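PDB 4OUS: caprin-2 from Danio rerio, which probably takes part in canonical Wnt signalling through its C1q domain, which assembles into a trimer. Local coordinates for residues Ala11-Ile25 / Trp109-Lys123. The protein carries 1 engineered substitution. Sequence-based numbering, arbitrary orientation.
Sequences ARTANFAPGTLDQPI and WLRLHRGAIYGSSWK
D22 sets one carboxylate against two basic side chains of strand 107-114, R111 and H113, and shows how a short strand can be fastened by the side chain that leads into it as well as by its backbone. Followed outward, D22 CB packs on R111 CD; CG, anti to the carbonyl carbon (chi1 -78°), carries OD1 to H113 ND1 at 2.7 Å. OD1 lies at the ring edge, nearly in the imidazole plane, and is met on its syn side, though the donor stands clearly out of the carboxylate plane; ring and carboxylate are turned 37° apart. OD2, the other branch, comes no nearer than 3.8 Å to H113 ND1, with R111 NH1 just beyond. OD1 also sits 3.4 Å from R111 NE, but over a face of the guanidinium: the two flat groups are stacked, 18° apart, and attract through charge alone, while NE gives its hydrogen bond to N71 OD1. Were R111 replaced by an alanine, the carboxylate would probably lose this stacked positive charge and N71 OD1 the N-H of R111.

The backbones pair alongside. L112 N donates to Q23 O (2.8 Å), and D22 and Q23 together face L112 in a G1 beta bulge. I25 then turns inward and meets I117 tip to tip, CD1 to CD1 at 3.6 Å, whereas L112 CD2 reaches F16 CD2 and P18 CD. I117, which also packs on I59, joins these loops to the interior of the jelly-roll sandwich characteristic of C1q domains.

Farther along, F16 and I117 exchange a pair of backbone hydrogen bonds. N15 OD1 accepts G119 N in its carbonyl plane, on a lone pair, at 2.9 Å and nearly straight, and also accepts a hydrogen bond from a water that donates to G119 O. Since H113 stacks edge-to-face with W122 of a neighbouring subunit, the D22 carboxylate is likely to steady, and perhaps polarise, an imidazole at the trimer interface.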
loop_
_atom_site.group_PDB
_atom_site.type_symbol
_atom_site.label_atom_id
_atom_site.label_comp_id
_atom_site.label_asym_id
_atom_site.label_seq_id
_atom_site.Cartn_x
_atom_site.Cartn_y
_atom_site.Cartn_z
ATOM N N ALA A 11 -6.462 9.807 9.325
ATOM C CA ALA A 11 -5.697 9.036 10.287
ATOM C C ALA A 11 -6.439 8.990 11.608
ATOM O O ALA A 11 -7.232 9.885 11.929
ATOM C CB ALA A 11 -4.313 9.619 10.481
ATOM N N ARG A 12 -6.169 7.948 12.382
ATOM C CA ARG A 12 -6.756 7.841 13.698
ATOM C C ARG A 12 -5.697 8.074 14.758
ATOM O O ARG A 12 -4.650 7.412 14.765
ATOM C CB ARG A 12 -7.423 6.488 13.883
ATOM C CG ARG A 12 -8.703 6.616 14.670
ATOM C CD ARG A 12 -9.174 5.289 15.156
ATOM N NE ARG A 12 -9.721 5.403 16.497
ATOM C CZ ARG A 12 -11.010 5.556 16.774
ATOM N NH1 ARG A 12 -11.901 5.621 15.790
ATOM N NH2 ARG A 12 -11.407 5.632 18.039
ATOM N N THR A 13 -5.964 9.023 15.653
ATOM C CA THR A 13 -4.945 9.429 16.616
ATOM C C THR A 13 -5.251 8.983 18.039
ATOM O O THR A 13 -4.512 9.316 18.963
ATOM C CB THR A 13 -4.728 10.960 16.610
ATOM O OG1 THR A 13 -5.906 11.622 17.080
ATOM C CG2 THR A 13 -4.378 11.454 15.218
ATOM N N ALA A 14 -6.318 8.213 18.200
ATOM C CA ALA A 14 -6.630 7.563 19.469
ATOM C C ALA A 14 -6.999 6.114 19.183
ATOM O O ALA A 14 -7.452 5.794 18.085
ATOM C CB ALA A 14 -7.763 8.278 20.184
ATOM N N ASN A 15 -6.814 5.238 20.163
ATOM C CA ASN A 15 -7.134 3.833 19.969
ATOM C C ASN A 15 -8.613 3.622 19.661
ATOM O O ASN A 15 -9.469 4.445 20.019
ATOM C CB ASN A 15 -6.773 3.012 21.210
ATOM C CG ASN A 15 -5.275 2.953 21.489
ATOM O OD1 ASN A 15 -4.440 3.339 20.671
ATOM N ND2 ASN A 15 -4.931 2.449 22.670
ATOM N N PHE A 16 -8.913 2.510 18.998
ATOM C CA PHE A 16 -10.297 2.061 18.835
ATOM C C PHE A 16 -10.402 0.623 19.307
ATOM O O PHE A 16 -9.848 -0.285 18.681
ATOM C CB PHE A 16 -10.762 2.192 17.378
ATOM C CG PHE A 16 -12.242 1.935 17.166
ATOM C CD1 PHE A 16 -13.197 2.448 18.036
ATOM C CD2 PHE A 16 -12.677 1.209 16.067
ATOM C CE1 PHE A 16 -14.549 2.218 17.816
ATOM C CE2 PHE A 16 -14.023 0.981 15.848
ATOM C CZ PHE A 16 -14.961 1.487 16.722
ATOM N N ALA A 17 -11.107 0.429 20.417
ATOM C CA ALA A 17 -11.297 -0.889 21.007
ATOM C C ALA A 17 -12.718 -0.959 21.534
ATOM O O ALA A 17 -12.943 -0.873 22.741
ATOM C CB ALA A 17 -10.291 -1.137 22.116
ATOM N N PRO A 18 -13.692 -1.091 20.624
ATOM C CA PRO A 18 -15.094 -0.864 20.994
ATOM C C PRO A 18 -15.735 -1.886 21.932
ATOM O O PRO A 18 -16.633 -1.511 22.682
ATOM C CB PRO A 18 -15.809 -0.884 19.638
ATOM C CG PRO A 18 -14.913 -1.671 18.736
ATOM C CD PRO A 18 -13.531 -1.310 19.176
ATOM N N GLY A 19 -15.326 -3.145 21.878
ATOM C CA GLY A 19 -15.939 -4.145 22.735
ATOM C C GLY A 19 -17.110 -4.875 22.099
ATOM O O GLY A 19 -17.733 -5.732 22.726
ATOM N N THR A 20 -17.392 -4.527 20.846
ATOM C CA THR A 20 -18.389 -5.202 20.022
ATOM C C THR A 20 -17.782 -5.410 18.635
ATOM O O THR A 20 -17.137 -4.503 18.106
ATOM C CB THR A 20 -19.687 -4.385 19.915
ATOM O OG1 THR A 20 -20.200 -4.127 21.227
ATOM C CG2 THR A 20 -20.730 -5.128 19.102
ATOM N N LEU A 21 -17.977 -6.588 18.048
ATOM C CA LEU A 21 -17.412 -6.884 16.739
ATOM C C LEU A 21 -18.127 -6.102 15.640
ATOM O O LEU A 21 -19.239 -5.610 15.836
ATOM C CB LEU A 21 -17.487 -8.384 16.453
ATOM C CG LEU A 21 -16.387 -9.278 17.038
ATOM C CD1 LEU A 21 -16.360 -9.273 18.563
ATOM C CD2 LEU A 21 -16.540 -10.696 16.517
ATOM N N ASP A 22 -17.473 -5.993 14.487
ATOM C CA ASP A 22 -18.083 -5.438 13.272
ATOM C C ASP A 22 -18.584 -4.000 13.441
ATOM O O ASP A 22 -19.762 -3.694 13.225
ATOM C CB ASP A 22 -19.216 -6.338 12.771
ATOM C CG ASP A 22 -18.700 -7.558 12.037
ATOM O OD1 ASP A 22 -17.551 -7.518 11.551
ATOM O OD2 ASP A 22 -19.455 -8.547 11.915
ATOM N N GLN A 23 -17.665 -3.115 13.804
ATOM C CA GLN A 23 -17.969 -1.700 13.973
ATOM C C GLN A 23 -17.284 -0.844 12.922
ATOM O O GLN A 23 -16.139 -1.104 12.560
ATOM C CB GLN A 23 -17.527 -1.225 15.356
ATOM C CG GLN A 23 -18.213 -1.947 16.480
ATOM C CD GLN A 23 -19.712 -1.764 16.429
ATOM O OE1 GLN A 23 -20.212 -0.638 16.397
ATOM N NE2 GLN A 23 -20.441 -2.871 16.395
ATOM N N PRO A 24 -17.956 0.210 12.453
ATOM C CA PRO A 24 -17.278 1.149 11.553
ATOM C C PRO A 24 -16.147 1.885 12.275
ATOM O O PRO A 24 -16.235 2.152 13.480
ATOM C CB PRO A 24 -18.397 2.107 11.146
ATOM C CG PRO A 24 -19.324 2.093 12.314
ATOM C CD PRO A 24 -19.297 0.685 12.839
ATOM N N ILE A 25 -15.098 2.216 11.530
ATOM C CA ILE A 25 -13.943 2.890 12.102
ATOM C C ILE A 25 -13.957 4.369 11.749
ATOM O O ILE A 25 -13.807 4.742 10.587
ATOM C CB ILE A 25 -12.621 2.265 11.611
ATOM C CG1 ILE A 25 -12.570 0.772 11.938
ATOM C CG2 ILE A 25 -11.427 2.994 12.216
ATOM C CD1 ILE A 25 -11.583 -0.002 11.079
ATOM N N TRP A 109 -16.075 2.629 3.411
ATOM C CA TRP A 109 -15.699 2.772 4.808
ATOM C C TRP A 109 -14.949 1.530 5.259
ATOM O O TRP A 109 -14.981 0.502 4.578
ATOM C CB TRP A 109 -16.940 3.013 5.683
ATOM C CG TRP A 109 -18.069 2.019 5.509
ATOM C CD1 TRP A 109 -18.933 1.936 4.449
ATOM C CD2 TRP A 109 -18.466 0.999 6.435
ATOM N NE1 TRP A 109 -19.836 0.925 4.659
ATOM C CE2 TRP A 109 -19.571 0.334 5.869
ATOM C CE3 TRP A 109 -17.992 0.585 7.684
ATOM C CZ2 TRP A 109 -20.210 -0.729 6.509
ATOM C CZ3 TRP A 109 -18.632 -0.464 8.323
ATOM C CH2 TRP A 109 -19.728 -1.111 7.733
ATOM N N LEU A 110 -14.250 1.637 6.383
ATOM C CA LEU A 110 -13.549 0.500 6.957
ATOM C C LEU A 110 -14.299 -0.039 8.160
ATOM O O LEU A 110 -14.750 0.718 9.029
ATOM C CB LEU A 110 -12.131 0.870 7.374
ATOM C CG LEU A 110 -11.191 1.350 6.270
ATOM C CD1 LEU A 110 -9.829 1.674 6.857
ATOM C CD2 LEU A 110 -11.054 0.335 5.161
ATOM N N ARG A 111 -14.417 -1.359 8.200
ATOM C CA ARG A 111 -15.039 -2.070 9.299
ATOM C C ARG A 111 -13.982 -2.795 10.123
ATOM O O ARG A 111 -13.149 -3.531 9.578
ATOM C CB ARG A 111 -16.067 -3.076 8.776
ATOM C CG ARG A 111 -16.839 -3.775 9.879
ATOM C CD ARG A 111 -17.962 -4.618 9.326
ATOM N NE ARG A 111 -17.462 -5.813 8.665
ATOM C CZ ARG A 111 -18.251 -6.787 8.224
ATOM N NH1 ARG A 111 -19.567 -6.691 8.370
ATOM N NH2 ARG A 111 -17.729 -7.858 7.643
ATOM N N LEU A 112 -14.039 -2.593 11.437
ATOM C CA LEU A 112 -13.259 -3.365 12.382
ATOM C C LEU A 112 -14.031 -4.639 12.666
ATOM O O LEU A 112 -14.995 -4.628 13.428
ATOM C CB LEU A 112 -13.011 -2.567 13.661
ATOM C CG LEU A 112 -12.200 -3.274 14.740
ATOM C CD1 LEU A 112 -10.838 -3.690 14.221
ATOM C CD2 LEU A 112 -12.061 -2.382 15.963
ATOM N N HIS A 113 -13.672 -5.719 11.991
ATOM C CA HIS A 113 -14.375 -6.975 12.186
ATOM C C HIS A 113 -14.047 -7.550 13.565
ATOM O O HIS A 113 -14.949 -7.809 14.361
ATOM C CB HIS A 113 -14.023 -7.956 11.072
ATOM C CG HIS A 113 -14.508 -9.344 11.331
ATOM N ND1 HIS A 113 -15.843 -9.649 11.487
ATOM C CD2 HIS A 113 -13.832 -10.505 11.495
ATOM C CE1 HIS A 113 -15.967 -10.945 11.726
ATOM N NE2 HIS A 113 -14.763 -11.487 11.730
ATOM N N ARG A 114 -12.754 -7.719 13.837
ATOM C CA ARG A 114 -12.242 -8.164 15.130
ATOM C C ARG A 114 -10.941 -7.441 15.414
ATOM O O ARG A 114 -10.256 -7.000 14.488
ATOM C CB ARG A 114 -12.008 -9.680 15.155
ATOM C CG ARG A 114 -13.273 -10.529 15.066
ATOM C CD ARG A 114 -12.976 -12.022 15.261
ATOM N NE ARG A 114 -12.351 -12.246 16.565
ATOM C CZ ARG A 114 -11.356 -13.097 16.807
ATOM N NH1 ARG A 114 -10.864 -13.860 15.839
ATOM N NH2 ARG A 114 -10.844 -13.168 18.025
ATOM N N GLY A 115 -10.591 -7.351 16.692
ATOM C CA GLY A 115 -9.335 -6.757 17.098
ATOM C C GLY A 115 -9.510 -5.341 17.594
ATOM O O GLY A 115 -10.629 -4.880 17.847
ATOM N N ALA A 116 -8.388 -4.652 17.752
ATOM C CA ALA A 116 -8.373 -3.298 18.279
ATOM C C ALA A 116 -7.260 -2.521 17.593
ATOM O O ALA A 116 -6.227 -3.092 17.231
ATOM C CB ALA A 116 -8.183 -3.301 19.790
ATOM N N ILE A 117 -7.483 -1.222 17.420
ATOM C CA ILE A 117 -6.631 -0.362 16.607
ATOM C C ILE A 117 -5.817 0.620 17.439
ATOM O O ILE A 117 -6.348 1.254 18.352
ATOM C CB ILE A 117 -7.491 0.433 15.597
ATOM C CG1 ILE A 117 -8.251 -0.539 14.691
ATOM C CG2 ILE A 117 -6.645 1.426 14.800
ATOM C CD1 ILE A 117 -9.222 0.122 13.737
ATOM N N TYR A 118 -4.540 0.757 17.095
ATOM C CA TYR A 118 -3.658 1.730 17.706
ATOM C C TYR A 118 -3.785 3.105 17.072
ATOM O O TYR A 118 -3.621 3.260 15.853
ATOM C CB TYR A 118 -2.206 1.261 17.591
ATOM C CG TYR A 118 -1.242 2.146 18.337
ATOM C CD1 TYR A 118 -1.051 1.989 19.702
ATOM C CD2 TYR A 118 -0.539 3.152 17.686
ATOM C CE1 TYR A 118 -0.178 2.803 20.398
ATOM C CE2 TYR A 118 0.335 3.971 18.374
ATOM C CZ TYR A 118 0.513 3.792 19.727
ATOM O OH TYR A 118 1.386 4.604 20.416
ATOM N N GLY A 119 -4.055 4.104 17.900
ATOM C CA GLY A 119 -4.062 5.484 17.459
ATOM C C GLY A 119 -3.115 6.331 18.278
ATOM O O GLY A 119 -3.086 6.237 19.508
ATOM N N SER A 120 -2.329 7.157 17.600
ATOM C CA SER A 120 -1.494 8.143 18.273
ATOM C C SER A 120 -1.219 9.311 17.342
ATOM O O SER A 120 -1.571 9.279 16.164
ATOM C CB SER A 120 -0.174 7.532 18.739
ATOM O OG SER A 120 0.753 7.482 17.668
ATOM N N SER A 121 -0.568 10.335 17.880
ATOM C CA SER A 121 -0.224 11.509 17.098
ATOM C C SER A 121 0.771 11.218 15.977
ATOM O O SER A 121 0.977 12.072 15.122
ATOM C CB SER A 121 0.340 12.606 18.006
ATOM O OG SER A 121 1.567 12.200 18.582
ATOM N N TRP A 122 1.396 10.038 15.962
ATOM C CA TRP A 122 2.299 9.722 14.852
ATOM C C TRP A 122 1.572 9.076 13.664
ATOM O O TRP A 122 2.195 8.803 12.643
ATOM C CB TRP A 122 3.476 8.857 15.315
ATOM C CG TRP A 122 4.704 9.690 15.618
ATOM C CD1 TRP A 122 4.746 11.040 15.825
ATOM C CD2 TRP A 122 6.059 9.227 15.730
ATOM N NE1 TRP A 122 6.040 11.444 16.072
ATOM C CE2 TRP A 122 6.864 10.348 16.014
ATOM C CE3 TRP A 122 6.667 7.972 15.620
ATOM C CZ2 TRP A 122 8.245 10.249 16.188
ATOM C CZ3 TRP A 122 8.036 7.878 15.796
ATOM C CH2 TRP A 122 8.809 9.007 16.073
ATOM N N LYS A 123 0.269 8.845 13.808
ATOM C CA LYS A 123 -0.596 8.547 12.668
ATOM C C LYS A 123 -0.154 7.287 11.906
ATOM O O LYS A 123 0.178 7.328 10.716
ATOM C CB LYS A 123 -0.661 9.776 11.750
ATOM C CG LYS A 123 -1.242 10.998 12.474
ATOM C CD LYS A 123 -1.053 12.300 11.701
ATOM C CE LYS A 123 0.283 12.968 12.001
ATOM N NZ LYS A 123 0.214 13.789 13.242
HETATM O O HOH W 1 -2.544 5.718 14.430
HETATM O O HOH W 2 -2.649 5.009 21.882
HETATM O O HOH W 3 -15.142 -3.966 16.212
HETATM O O HOH W 4 -13.789 3.975 7.855
#